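Local coordinates for pyrroline carboxylate reductase (Plasmodium falciparum, PDB 2RCY), which binds NADP and probably catalyses the NADPH-dependent reduction of pyrroline-5-carboxylate to proline, at residues N76-Y81 with K85-I90; E53-A56 with I61-C64; E101-G104 with K108-W111. All coordinates share one frame; numbering follows the deposited sequence.

Overall arrangement
The three contacts follow one another along the nucleotide-binding half of the chain, and none encloses or crosses another. Contact 2 comes first. It closes the short turn between helix 52-58 and strand 61-64. Contact 1 then closes the loop from helix 71-77 into strand 86-89, and contact 3 the loop from helix 96-103 into strand 108-113. The three strands are parallel neighbours in one sheet, with 86-89 in the middle. Contact 1 therefore touches both others: Ile88 N lies 2.8 Å from Ile62 O, and Ser89 N lies 2.9 Å from Val110 O. The centres of contacts 2 and 3 are about 13 Å apart.

Contact 1. Residues N76-Y81 with K85-I90; sequences NNIKPY and KLLISI. With NAP (NADP nicotinamide-adenine-dinucleotide phosphate), chain G.
Ile78 and Leu87 meet where helix 71-77 turns back to the sheet in the beta-alpha-beta unit 61-64, 71-77, 86-89 of the Rossmann-type domain. Between side chains the apolar part is a single methyl contact. Ile78 CD1 lies 4.2 Å from Leu87 CD1, and the two side chains cross at a slant. Leu87 has CG anti to its N (chi1 176°), which sends its branch toward the end of the helix. Ile78 also rests on Asn52 and Ala56 of helix 52-58. The methylenes of the extended Lys85 pack against the Tyr81 carbonyl, with Lys85 CD 3.7 Å from Tyr81 O.

The polar part has two pieces. Tyr81 N donates to Ile78 O at 3.0 Å, a bond that draws the chain into a turn. The ammonium group of Lys85 is received by two carbonyls near the end of helix 52-58, Ala56 O and Cys59 O, with a weaker third bond to Arg57 O.

The ligand part is at the other end of the strand. Ile90 belongs to the NADP pocket and borders the nicotinamide ribose. Ile90 CD1 is 3.6 Å from NAP O4D, and Ile90 O is 3.3 Å from NAP C1D.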
ATOM      1  N   ASN A  76      -6.532  47.022  -9.756  1.00 53.17           N
ATOM      2  CA  ASN A  76      -7.010  48.163  -8.979  1.00 53.34           C
ATOM      3  C   ASN A  76      -6.353  49.472  -9.423  1.00 53.43           C
ATOM      4  O   ASN A  76      -6.956  50.543  -9.330  1.00 53.46           O
ATOM      5  CB  ASN A  76      -6.769  47.928  -7.486  1.00 53.38           C
ATOM      6  CG  ASN A  76      -7.659  48.784  -6.606  1.00 53.50           C
ATOM      7  OD1 ASN A  76      -7.443  49.988  -6.462  1.00 53.40           O
ATOM      8  ND2 ASN A  76      -8.664  48.158  -6.002  1.00 53.66           N
ATOM      9  N   ASN A  77      -5.115  49.371  -9.902  1.00 53.52           N
ATOM     10  CA  ASN A  77      -4.375  50.524 -10.408  1.00 53.61           C
ATOM     11  C   ASN A  77      -4.860  50.996 -11.779  1.00 53.65           C
ATOM     12  O   ASN A  77      -4.809  52.190 -12.083  1.00 53.66           O
ATOM     13  CB  ASN A  77      -2.875  50.221 -10.450  1.00 53.60           C
ATOM     14  CG  ASN A  77      -2.263  50.080  -9.063  1.00 53.74           C
ATOM     15  OD1 ASN A  77      -2.775  50.624  -8.082  1.00 53.68           O
ATOM     16  ND2 ASN A  77      -1.157  49.349  -8.980  1.00 53.75           N
ATOM     17  N   ILE A  78      -5.331  50.055 -12.596  1.00 53.67           N
ATOM     18  CA  ILE A  78      -5.847  50.362 -13.935  1.00 53.66           C
ATOM     19  C   ILE A  78      -7.373  50.516 -13.947  1.00 53.68           C
ATOM     20  O   ILE A  78      -7.979  50.717 -15.005  1.00 53.66           O
ATOM     21  CB  ILE A  78      -5.412  49.300 -14.986  1.00 53.67           C
ATOM     22  CG1 ILE A  78      -6.092  47.950 -14.722  1.00 53.64           C
ATOM     23  CG2 ILE A  78      -3.894  49.157 -15.014  1.00 53.65           C
ATOM     24  CD1 ILE A  78      -6.371  47.147 -15.978  1.00 53.72           C
ATOM     25  N   LYS A  79      -7.973  50.435 -12.760  1.00 53.72           N
ATOM     26  CA  LYS A  79      -9.429  50.486 -12.568  1.00 53.78           C
ATOM     27  C   LYS A  79     -10.151  51.652 -13.277  1.00 53.73           C
ATOM     28  O   LYS A  79     -11.154  51.420 -13.957  1.00 53.72           O
ATOM     29  CB  LYS A  79      -9.765  50.465 -11.068  1.00 53.79           C
ATOM     30  CG  LYS A  79     -11.217  50.158 -10.731  1.00 53.89           C
ATOM     31  CD  LYS A  79     -11.470  50.301  -9.234  1.00 53.92           C
ATOM     32  CE  LYS A  79     -12.868  49.837  -8.845  1.00 54.29           C
ATOM     33  NZ  LYS A  79     -13.943  50.735  -9.358  1.00 54.35           N
ATOM     34  N   PRO A  80      -9.651  52.901 -13.123  1.00 53.70           N
ATOM     35  CA  PRO A  80     -10.356  54.013 -13.770  1.00 53.66           C
ATOM     36  C   PRO A  80     -10.048  54.183 -15.264  1.00 53.59           C
ATOM     37  O   PRO A  80     -10.701  54.985 -15.937  1.00 53.62           O
ATOM     38  CB  PRO A  80      -9.860  55.230 -12.987  1.00 53.67           C
ATOM     39  CG  PRO A  80      -8.482  54.865 -12.580  1.00 53.71           C
ATOM     40  CD  PRO A  80      -8.474  53.375 -12.365  1.00 53.67           C
ATOM     41  N   TYR A  81      -9.073  53.432 -15.775  1.00 53.48           N
ATOM     42  CA  TYR A  81      -8.631  53.568 -17.166  1.00 53.34           C
ATOM     43  C   TYR A  81      -9.263  52.540 -18.112  1.00 53.17           C
ATOM     44  O   TYR A  81      -8.926  52.490 -19.297  1.00 53.19           O
ATOM     45  CB  TYR A  81      -7.100  53.493 -17.251  1.00 53.44           C
ATOM     46  CG  TYR A  81      -6.376  54.405 -16.282  1.00 53.64           C
ATOM     47  CD1 TYR A  81      -5.817  53.899 -15.108  1.00 53.75           C
ATOM     48  CD2 TYR A  81      -6.251  55.772 -16.535  1.00 53.79           C
ATOM     49  CE1 TYR A  81      -5.152  54.729 -14.211  1.00 53.84           C
ATOM     50  CE2 TYR A  81      -5.588  56.612 -15.643  1.00 53.84           C
ATOM     51  CZ  TYR A  81      -5.040  56.083 -14.484  1.00 53.81           C
ATOM     52  OH  TYR A  81      -4.382  56.903 -13.597  1.00 53.77           O
ATOM     53  N   LYS A  85     -13.427  49.982 -22.527  1.00 49.89           N
ATOM     54  CA  LYS A  85     -12.383  49.085 -23.029  1.00 49.34           C
ATOM     55  C   LYS A  85     -12.604  47.633 -22.605  1.00 48.96           C
ATOM     56  O   LYS A  85     -13.307  47.361 -21.628  1.00 48.95           O
ATOM     57  CB  LYS A  85     -11.005  49.576 -22.580  1.00 49.35           C
ATOM     58  CG  LYS A  85     -10.690  50.989 -23.044  1.00 49.28           C
ATOM     59  CD  LYS A  85      -9.255  51.367 -22.774  1.00 49.06           C
ATOM     60  CE  LYS A  85      -8.944  52.728 -23.368  1.00 49.09           C
ATOM     61  NZ  LYS A  85      -7.481  52.967 -23.458  1.00 49.09           N
ATOM     62  N   LEU A  86     -12.004  46.707 -23.351  1.00 48.40           N
ATOM     63  CA  LEU A  86     -12.142  45.279 -23.071  1.00 47.86           C
ATOM     64  C   LEU A  86     -10.974  44.744 -22.247  1.00 47.43           C
ATOM     65  O   LEU A  86      -9.814  44.846 -22.651  1.00 47.33           O
ATOM     66  CB  LEU A  86     -12.294  44.481 -24.373  1.00 47.89           C
ATOM     67  CG  LEU A  86     -12.585  42.979 -24.267  1.00 47.81           C
ATOM     68  CD1 LEU A  86     -14.002  42.718 -23.771  1.00 47.90           C
ATOM     69  CD2 LEU A  86     -12.361  42.302 -25.607  1.00 47.88           C
ATOM     70  N   LEU A  87     -11.298  44.180 -21.088  1.00 46.96           N
ATOM     71  CA  LEU A  87     -10.313  43.539 -20.230  1.00 46.44           C
ATOM     72  C   LEU A  87     -10.421  42.024 -20.349  1.00 46.08           C
ATOM     73  O   LEU A  87     -11.473  41.443 -20.069  1.00 45.97           O
ATOM     74  CB  LEU A  87     -10.505  43.971 -18.771  1.00 46.47           C
ATOM     75  CG  LEU A  87      -9.617  43.322 -17.703  1.00 46.36           C
ATOM     76  CD1 LEU A  87      -8.191  43.859 -17.760  1.00 46.26           C
ATOM     77  CD2 LEU A  87     -10.216  43.527 -16.321  1.00 46.43           C
ATOM     78  N   ILE A  88      -9.330  41.391 -20.779  1.00 45.65           N
ATOM     79  CA  ILE A  88      -9.266  39.930 -20.816  1.00 45.25           C
ATOM     80  C   ILE A  88      -8.286  39.429 -19.752  1.00 44.83           C
ATOM     81  O   ILE A  88      -7.148  39.896 -19.670  1.00 44.77           O
ATOM     82  CB  ILE A  88      -8.978  39.355 -22.258  1.00 45.30           C
ATOM     83  CG1 ILE A  88      -7.513  38.966 -22.464  1.00 45.42           C
ATOM     84  CG2 ILE A  88      -9.451  40.311 -23.355  1.00 45.27           C
ATOM     85  CD1 ILE A  88      -7.258  37.483 -22.342  1.00 45.57           C
ATOM     86  N   SER A  89      -8.749  38.501 -18.921  1.00 44.38           N
ATOM     87  CA  SER A  89      -7.928  37.952 -17.845  1.00 43.91           C
ATOM     88  C   SER A  89      -7.577  36.496 -18.115  1.00 43.58           C
ATOM     89  O   SER A  89      -8.454  35.683 -18.416  1.00 43.49           O
ATOM     90  CB  SER A  89      -8.646  38.085 -16.499  1.00 43.89           C
ATOM     91  OG  SER A  89      -7.845  37.590 -15.441  1.00 43.65           O
ATOM     92  N   ILE A  90      -6.288  36.178 -18.014  1.00 43.23           N
ATOM     93  CA  ILE A  90      -5.819  34.796 -18.153  1.00 42.92           C
ATOM     94  C   ILE A  90      -5.422  34.189 -16.804  1.00 42.74           C
ATOM     95  O   ILE A  90      -4.901  33.072 -16.749  1.00 42.69           O
ATOM     96  CB  ILE A  90      -4.665  34.649 -19.193  1.00 42.90           C
ATOM     97  CG1 ILE A  90      -3.419  35.430 -18.758  1.00 42.79           C
ATOM     98  CG2 ILE A  90      -5.137  35.065 -20.586  1.00 42.81           C
ATOM     99  CD1 ILE A  90      -2.132  34.952 -19.401  1.00 42.54           C
TER
HETATM  100  PA  NAP G 264       5.219  34.108 -14.314  1.00 40.64           P
HETATM  101  O1A NAP G 264       6.126  33.432 -15.311  1.00 40.88           O
HETATM  102  O2A NAP G 264       5.710  34.337 -12.904  1.00 40.85           O
HETATM  103  O5B NAP G 264       4.725  35.500 -14.956  1.00 41.57           O
HETATM  104  C5B NAP G 264       4.450  36.660 -14.174  1.00 42.68           C
HETATM  105  C4B NAP G 264       5.112  37.850 -14.855  1.00 43.48           C
HETATM  106  O4B NAP G 264       4.497  39.076 -14.452  1.00 43.80           O
HETATM  107  C3B NAP G 264       6.588  37.947 -14.497  1.00 43.84           C
HETATM  108  O3B NAP G 264       7.373  37.833 -15.688  1.00 43.78           O
HETATM  109  C2B NAP G 264       6.769  39.313 -13.860  1.00 44.19           C
HETATM  110  O2B NAP G 264       7.926  39.985 -14.359  1.00 44.63           O
HETATM  111  C1B NAP G 264       5.500  40.070 -14.231  1.00 44.21           C
HETATM  112  N9A NAP G 264       5.046  41.022 -13.181  1.00 44.27           N
HETATM  113  C8A NAP G 264       5.289  40.955 -11.862  1.00 44.34           C
HETATM  114  N7A NAP G 264       4.701  42.006 -11.247  1.00 44.29           N
HETATM  115  C5A NAP G 264       4.079  42.733 -12.194  1.00 44.40           C
HETATM  116  C6A NAP G 264       3.321  43.900 -12.166  1.00 44.32           C
HETATM  117  N6A NAP G 264       3.083  44.539 -10.996  1.00 44.34           N
HETATM  118  N1A NAP G 264       2.820  44.393 -13.323  1.00 44.34           N
HETATM  119  C2A NAP G 264       3.047  43.772 -14.493  1.00 44.31           C
HETATM  120  N3A NAP G 264       3.774  42.646 -14.546  1.00 44.34           N
HETATM  121  C4A NAP G 264       4.299  42.107 -13.412  1.00 44.37           C
HETATM  122  O3  NAP G 264       3.836  33.290 -14.233  1.00 40.23           O
HETATM  123  PN  NAP G 264       3.108  32.721 -15.552  1.00 39.23           P
HETATM  124  O1N NAP G 264       3.324  31.229 -15.591  1.00 39.51           O
HETATM  125  O2N NAP G 264       3.489  33.570 -16.741  1.00 39.61           O
HETATM  126  O5D NAP G 264       1.552  32.952 -15.229  1.00 38.86           O
HETATM  127  C5D NAP G 264       0.942  34.238 -15.276  1.00 37.93           C
HETATM  128  C4D NAP G 264      -0.573  34.062 -15.284  1.00 37.38           C
HETATM  129  O4D NAP G 264      -0.971  33.266 -16.402  1.00 36.99           O
HETATM  130  C3D NAP G 264      -1.080  33.359 -14.031  1.00 37.26           C
HETATM  131  O3D NAP G 264      -2.151  34.128 -13.480  1.00 37.18           O
HETATM  132  C2D NAP G 264      -1.576  32.002 -14.498  1.00 37.12           C
HETATM  133  O2D NAP G 264      -2.770  31.596 -13.822  1.00 37.08           O
HETATM  134  C1D NAP G 264      -1.845  32.213 -15.979  1.00 36.81           C
HETATM  135  N1N NAP G 264      -1.644  31.001 -16.783  1.00 36.59           N
HETATM  136  C2N NAP G 264      -0.422  30.452 -16.904  1.00 36.46           C
HETATM  137  C3N NAP G 264      -0.233  29.307 -17.675  1.00 36.40           C
HETATM  138  C7N NAP G 264       1.135  28.707 -17.813  1.00 36.37           C
HETATM  139  O7N NAP G 264       2.170  29.218 -17.150  1.00 36.32           O
HETATM  140  N7N NAP G 264       1.309  27.727 -18.578  1.00 35.95           N
HETATM  141  C4N NAP G 264      -1.325  28.729 -18.322  1.00 36.51           C
HETATM  142  C5N NAP G 264      -2.578  29.314 -18.182  1.00 36.51           C
HETATM  143  C6N NAP G 264      -2.708  30.460 -17.400  1.00 36.53           C
HETATM  144  P2B NAP G 264       9.403  39.704 -13.772  1.00 44.98           P
HETATM  145  O1X NAP G 264      10.212  40.880 -14.272  1.00 45.10           O
HETATM  146  O2X NAP G 264       9.226  39.661 -12.271  1.00 45.14           O
HETATM  147  O3X NAP G 264       9.806  38.385 -14.388  1.00 45.05           O

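Contact 2. Residues E53-A56 with I61-C64; sequences EELA and IIVC
Ile62 packs against Leu55 and Ala56, joining helix 52-58 to the parallel sheet of the Rossmann-type domain. The helix leads into strand 61-64 through a short turn. Ile61 starts the strand. Its side chain takes no part here and packs instead on Ile5, Leu86 and Ile88.

Ile62 carries the whole contact from the strand side. Its CB points toward the helix, and its two branches serve different partners. CG2 is anti to the backbone N, while CG1 lies beside that N (chi1 -58°). The torsion spreads the branches over two successive helix residues. CG2 meets the end of Leu55, with Ile62 CG2 to Leu55 CD2 at 3.9 Å. These two side chains run past each other in opposite directions. CG1 lies against the backbone of Ala56, with Ile62 CG1 to Ala56 CA at 3.9 Å. The methyl of Ala56 is only slightly farther, with Ala56 CB to Ile62 CG1 at 4.2 Å. Ile62 CD1 comes to 4.1 Å from Ala56 O. Ile62 thus reaches the helix backbone beside the small side chain of Ala56. All three touching residues are buried, and every contact between their side chains is apolar.

Val63 packs on Leu7 and Phe9 of strand 7-10 and on Ile88. Cys64 ends the segment against Met10 and Leu75 of helix 71-77. Strand 61-64 lies between parallel strands 7-10 and 86-89 and exchanges backbone hydrogen bonds with both. Helix 52-58 covers it at Ile62, and the loop after helix 71-77 adds Ile78 on Ala56.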
ATOM      1  N   GLU A  53      -0.876  51.353 -16.132  1.00 57.10           N
ATOM      2  CA  GLU A  53      -1.867  52.424 -16.249  1.00 57.09           C
ATOM      3  C   GLU A  53      -1.805  53.097 -17.616  1.00 56.93           C
ATOM      4  O   GLU A  53      -2.839  53.354 -18.236  1.00 56.93           O
ATOM      5  CB  GLU A  53      -1.672  53.468 -15.144  1.00 57.18           C
ATOM      6  CG  GLU A  53      -1.927  52.960 -13.724  1.00 57.57           C
ATOM      7  CD  GLU A  53      -0.690  52.379 -13.049  1.00 57.99           C
ATOM      8  OE1 GLU A  53       0.259  51.965 -13.751  1.00 58.09           O
ATOM      9  OE2 GLU A  53      -0.668  52.334 -11.801  1.00 58.22           O
ATOM     10  N   GLU A  54      -0.586  53.382 -18.072  1.00 56.61           N
ATOM     11  CA  GLU A  54      -0.359  53.976 -19.388  1.00 56.34           C
ATOM     12  C   GLU A  54      -0.600  52.965 -20.506  1.00 56.05           C
ATOM     13  O   GLU A  54      -0.910  53.344 -21.638  1.00 56.08           O
ATOM     14  CB  GLU A  54       1.051  54.560 -19.476  1.00 56.39           C
ATOM     15  CG  GLU A  54       1.204  55.896 -18.757  1.00 56.71           C
ATOM     16  CD  GLU A  54       2.646  56.225 -18.418  1.00 57.25           C
ATOM     17  OE1 GLU A  54       3.316  55.387 -17.777  1.00 57.48           O
ATOM     18  OE2 GLU A  54       3.105  57.330 -18.778  1.00 57.45           O
ATOM     19  N   LEU A  55      -0.454  51.681 -20.178  1.00 55.66           N
ATOM     20  CA  LEU A  55      -0.802  50.594 -21.088  1.00 55.27           C
ATOM     21  C   LEU A  55      -2.319  50.498 -21.245  1.00 55.02           C
ATOM     22  O   LEU A  55      -2.819  50.318 -22.353  1.00 55.03           O
ATOM     23  CB  LEU A  55      -0.223  49.265 -20.583  1.00 55.28           C
ATOM     24  CG  LEU A  55      -0.454  47.973 -21.378  1.00 55.18           C
ATOM     25  CD1 LEU A  55       0.720  47.031 -21.201  1.00 55.12           C
ATOM     26  CD2 LEU A  55      -1.756  47.286 -20.976  1.00 55.07           C
ATOM     27  N   ALA A  56      -3.038  50.619 -20.131  1.00 54.66           N
ATOM     28  CA  ALA A  56      -4.499  50.546 -20.130  1.00 54.33           C
ATOM     29  C   ALA A  56      -5.139  51.777 -20.768  1.00 54.08           C
ATOM     30  O   ALA A  56      -6.216  51.687 -21.358  1.00 54.07           O
ATOM     31  CB  ALA A  56      -5.023  50.346 -18.713  1.00 54.35           C
ATOM     32  N   ILE A  61      -7.646  46.669 -25.996  1.00 48.97           N
ATOM     33  CA  ILE A  61      -7.829  45.396 -25.307  1.00 48.51           C
ATOM     34  C   ILE A  61      -6.641  45.151 -24.376  1.00 48.25           C
ATOM     35  O   ILE A  61      -5.485  45.163 -24.809  1.00 48.12           O
ATOM     36  CB  ILE A  61      -8.026  44.217 -26.301  1.00 48.53           C
ATOM     37  CG1 ILE A  61      -9.374  44.352 -27.022  1.00 48.52           C
ATOM     38  CG2 ILE A  61      -7.937  42.870 -25.580  1.00 48.40           C
ATOM     39  CD1 ILE A  61      -9.582  43.382 -28.175  1.00 48.46           C
ATOM     40  N   ILE A  62      -6.941  44.944 -23.097  1.00 47.93           N
ATOM     41  CA  ILE A  62      -5.918  44.761 -22.069  1.00 47.68           C
ATOM     42  C   ILE A  62      -5.929  43.321 -21.556  1.00 47.50           C
ATOM     43  O   ILE A  62      -6.981  42.787 -21.202  1.00 47.47           O
ATOM     44  CB  ILE A  62      -6.095  45.764 -20.891  1.00 47.63           C
ATOM     45  CG1 ILE A  62      -6.050  47.216 -21.385  1.00 47.66           C
ATOM     46  CG2 ILE A  62      -5.018  45.566 -19.837  1.00 47.63           C
ATOM     47  CD1 ILE A  62      -7.410  47.819 -21.712  1.00 47.64           C
ATOM     48  N   VAL A  63      -4.751  42.703 -21.532  1.00 47.36           N
ATOM     49  CA  VAL A  63      -4.596  41.331 -21.052  1.00 47.25           C
ATOM     50  C   VAL A  63      -3.880  41.318 -19.703  1.00 47.21           C
ATOM     51  O   VAL A  63      -2.758  41.816 -19.579  1.00 47.13           O
ATOM     52  CB  VAL A  63      -3.829  40.438 -22.066  1.00 47.21           C
ATOM     53  CG1 VAL A  63      -3.759  38.996 -21.577  1.00 47.19           C
ATOM     54  CG2 VAL A  63      -4.484  40.491 -23.432  1.00 47.10           C
ATOM     55  N   CYS A  64      -4.545  40.753 -18.698  1.00 47.19           N
ATOM     56  CA  CYS A  64      -3.961  40.589 -17.371  1.00 47.19           C
ATOM     57  C   CYS A  64      -3.205  39.265 -17.305  1.00 47.21           C
ATOM     58  O   CYS A  64      -3.806  38.202 -17.139  1.00 47.16           O
ATOM     59  CB  CYS A  64      -5.047  40.652 -16.294  1.00 47.17           C
ATOM     60  SG  CYS A  64      -4.414  40.772 -14.606  1.00 47.13           S
TER

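Contact 3. Residues E101-G104 with K108-W111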
ATOM      1  N   GLU A 101     -15.089  42.265  -8.754  1.00 44.82           N
ATOM      2  CA  GLU A 101     -14.794  42.808  -7.435  1.00 45.09           C
ATOM      3  C   GLU A 101     -13.517  43.648  -7.480  1.00 45.11           C
ATOM      4  O   GLU A 101     -13.345  44.571  -6.685  1.00 45.17           O
ATOM      5  CB  GLU A 101     -14.640  41.664  -6.430  1.00 45.08           C
ATOM      6  CG  GLU A 101     -14.803  42.067  -4.973  1.00 45.25           C
ATOM      7  CD  GLU A 101     -14.420  40.955  -4.009  1.00 45.37           C
ATOM      8  OE1 GLU A 101     -14.734  39.774  -4.288  1.00 45.28           O
ATOM      9  OE2 GLU A 101     -13.809  41.269  -2.965  1.00 45.87           O
HETATM   10  N   MSE A 102     -12.635  43.320  -8.423  1.00 45.23           N
HETATM   11  CA  MSE A 102     -11.334  43.980  -8.557  1.00 45.29           C
HETATM   12  C   MSE A 102     -11.370  45.267  -9.386  1.00 45.26           C
HETATM   13  O   MSE A 102     -10.661  46.225  -9.071  1.00 45.28           O
HETATM   14  CB  MSE A 102     -10.301  43.010  -9.140  1.00 45.30           C
HETATM   15  CG  MSE A 102      -9.796  41.970  -8.153  1.00 45.43           C
HETATM   16 SE   MSE A 102      -8.684  40.602  -8.989  0.80 45.43          SE
HETATM   17  CE  MSE A 102      -8.224  39.579  -7.395  1.00 45.46           C
ATOM     18  N   VAL A 103     -12.187  45.287 -10.441  1.00 45.18           N
ATOM     19  CA  VAL A 103     -12.242  46.442 -11.351  1.00 45.15           C
ATOM     20  C   VAL A 103     -13.608  47.133 -11.437  1.00 45.12           C
ATOM     21  O   VAL A 103     -13.696  48.286 -11.864  1.00 45.17           O
ATOM     22  CB  VAL A 103     -11.740  46.098 -12.787  1.00 45.15           C
ATOM     23  CG1 VAL A 103     -10.248  45.825 -12.784  1.00 45.15           C
ATOM     24  CG2 VAL A 103     -12.506  44.925 -13.383  1.00 45.10           C
ATOM     25  N   GLY A 104     -14.665  46.431 -11.039  1.00 45.03           N
ATOM     26  CA  GLY A 104     -16.014  46.987 -11.089  1.00 44.92           C
ATOM     27  C   GLY A 104     -16.913  46.258 -12.068  1.00 44.84           C
ATOM     28  O   GLY A 104     -16.459  45.782 -13.112  1.00 44.87           O
ATOM     29  N   LYS A 108     -16.102  45.802 -19.066  1.00 42.12           N
ATOM     30  CA  LYS A 108     -16.213  44.639 -19.945  1.00 41.72           C
ATOM     31  C   LYS A 108     -15.147  43.607 -19.570  1.00 41.33           C
ATOM     32  O   LYS A 108     -13.950  43.811 -19.815  1.00 41.21           O
ATOM     33  CB  LYS A 108     -16.066  45.052 -21.414  1.00 41.76           C
ATOM     34  CG  LYS A 108     -17.235  45.856 -21.964  1.00 41.78           C
ATOM     35  CD  LYS A 108     -16.962  46.325 -23.386  1.00 41.82           C
ATOM     36  CE  LYS A 108     -18.209  46.911 -24.039  1.00 42.09           C
ATOM     37  NZ  LYS A 108     -18.643  48.190 -23.409  1.00 42.56           N
ATOM     38  N   ILE A 109     -15.590  42.505 -18.967  1.00 40.76           N
ATOM     39  CA  ILE A 109     -14.673  41.493 -18.440  1.00 40.24           C
ATOM     40  C   ILE A 109     -14.895  40.126 -19.082  1.00 39.83           C
ATOM     41  O   ILE A 109     -16.000  39.576 -19.049  1.00 39.77           O
ATOM     42  CB  ILE A 109     -14.764  41.381 -16.891  1.00 40.28           C
ATOM     43  CG1 ILE A 109     -14.507  42.744 -16.238  1.00 40.32           C
ATOM     44  CG2 ILE A 109     -13.769  40.343 -16.361  1.00 40.11           C
ATOM     45  CD1 ILE A 109     -15.153  42.916 -14.879  1.00 40.21           C
ATOM     46  N   VAL A 110     -13.827  39.592 -19.666  1.00 39.28           N
ATOM     47  CA  VAL A 110     -13.836  38.249 -20.240  1.00 38.82           C
ATOM     48  C   VAL A 110     -12.672  37.429 -19.669  1.00 38.42           C
ATOM     49  O   VAL A 110     -11.528  37.888 -19.645  1.00 38.36           O
ATOM     50  CB  VAL A 110     -13.849  38.281 -21.807  1.00 38.82           C
ATOM     51  CG1 VAL A 110     -12.733  39.156 -22.360  1.00 38.85           C
ATOM     52  CG2 VAL A 110     -13.783  36.880 -22.395  1.00 38.78           C
ATOM     53  N   TRP A 111     -12.982  36.229 -19.187  1.00 37.97           N
ATOM     54  CA  TRP A 111     -11.985  35.357 -18.570  1.00 37.54           C
ATOM     55  C   TRP A 111     -11.575  34.230 -19.518  1.00 37.37           C
ATOM     56  O   TRP A 111     -12.329  33.282 -19.739  1.00 37.25           O
ATOM     57  CB  TRP A 111     -12.513  34.813 -17.235  1.00 37.42           C
ATOM     58  CG  TRP A 111     -11.574  33.893 -16.493  1.00 37.13           C
ATOM     59  CD1 TRP A 111     -10.207  33.893 -16.534  1.00 36.94           C
ATOM     60  CD2 TRP A 111     -11.944  32.864 -15.569  1.00 36.98           C
ATOM     61  NE1 TRP A 111      -9.706  32.915 -15.711  1.00 36.93           N
ATOM     62  CE2 TRP A 111     -10.750  32.270 -15.103  1.00 36.95           C
ATOM     63  CE3 TRP A 111     -13.171  32.376 -15.096  1.00 36.86           C
ATOM     64  CZ2 TRP A 111     -10.746  31.214 -14.185  1.00 37.11           C
ATOM     65  CZ3 TRP A 111     -13.165  31.328 -14.182  1.00 36.96           C
ATOM     66  CH2 TRP A 111     -11.960  30.760 -13.738  1.00 37.01           C
TER
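The beta-alpha-beta unit formed by strand 86-89, helix 96-103 and strand 108-113 closes here, where Val103 and Gly104 meet Ile109. Val103 and Ile109 both turn their CB atoms toward the opposite segment. Their side chains meet tip to tip, with Val103 CG2 3.6 Å from Ile109 CD1. Ile109 CG1 is farther, at 4.1 Å from Val103 CG2.

The torsions explain which methyls touch. In Val103, CG1 is anti to the carbonyl carbon (chi1 -69°), which leaves CG2 between the backbone N and that carbon, facing the strand. Ile109 has CG1 anti to its carbonyl carbon (chi1 -56°), and the extension to CD1 carries the longer branch across to the weakly bonded last turn of the helix. This one methyl has a second neighbour, since Ile109 CD1 is also 3.6 Å from Gly104 O. The end of the isoleucine is thus shared between a valine methyl and a backbone carbonyl. The carbonyl contact is van der Waals only, as a methyl carbon offers no conventional donor.

Gly104 is the first residue to leave the helical conformation. Its phi is positive, at 115°. From there the chain continues toward the strand.

The backbone of Ile109 is held separately, by Asn130 OD1 on its N-H. Strand 108-113 runs parallel to 86-89 on one side, with backbone bonds from Lys108 and Val110 to Leu87. On its other side it is antiparallel to strand 123-129. Val103 touches residues of two adjacent strands, Ile109 and Leu87, and also Leu82 of the loop before strand 86-89. Val110 faces the other way, touching Val141 of helix 135-146.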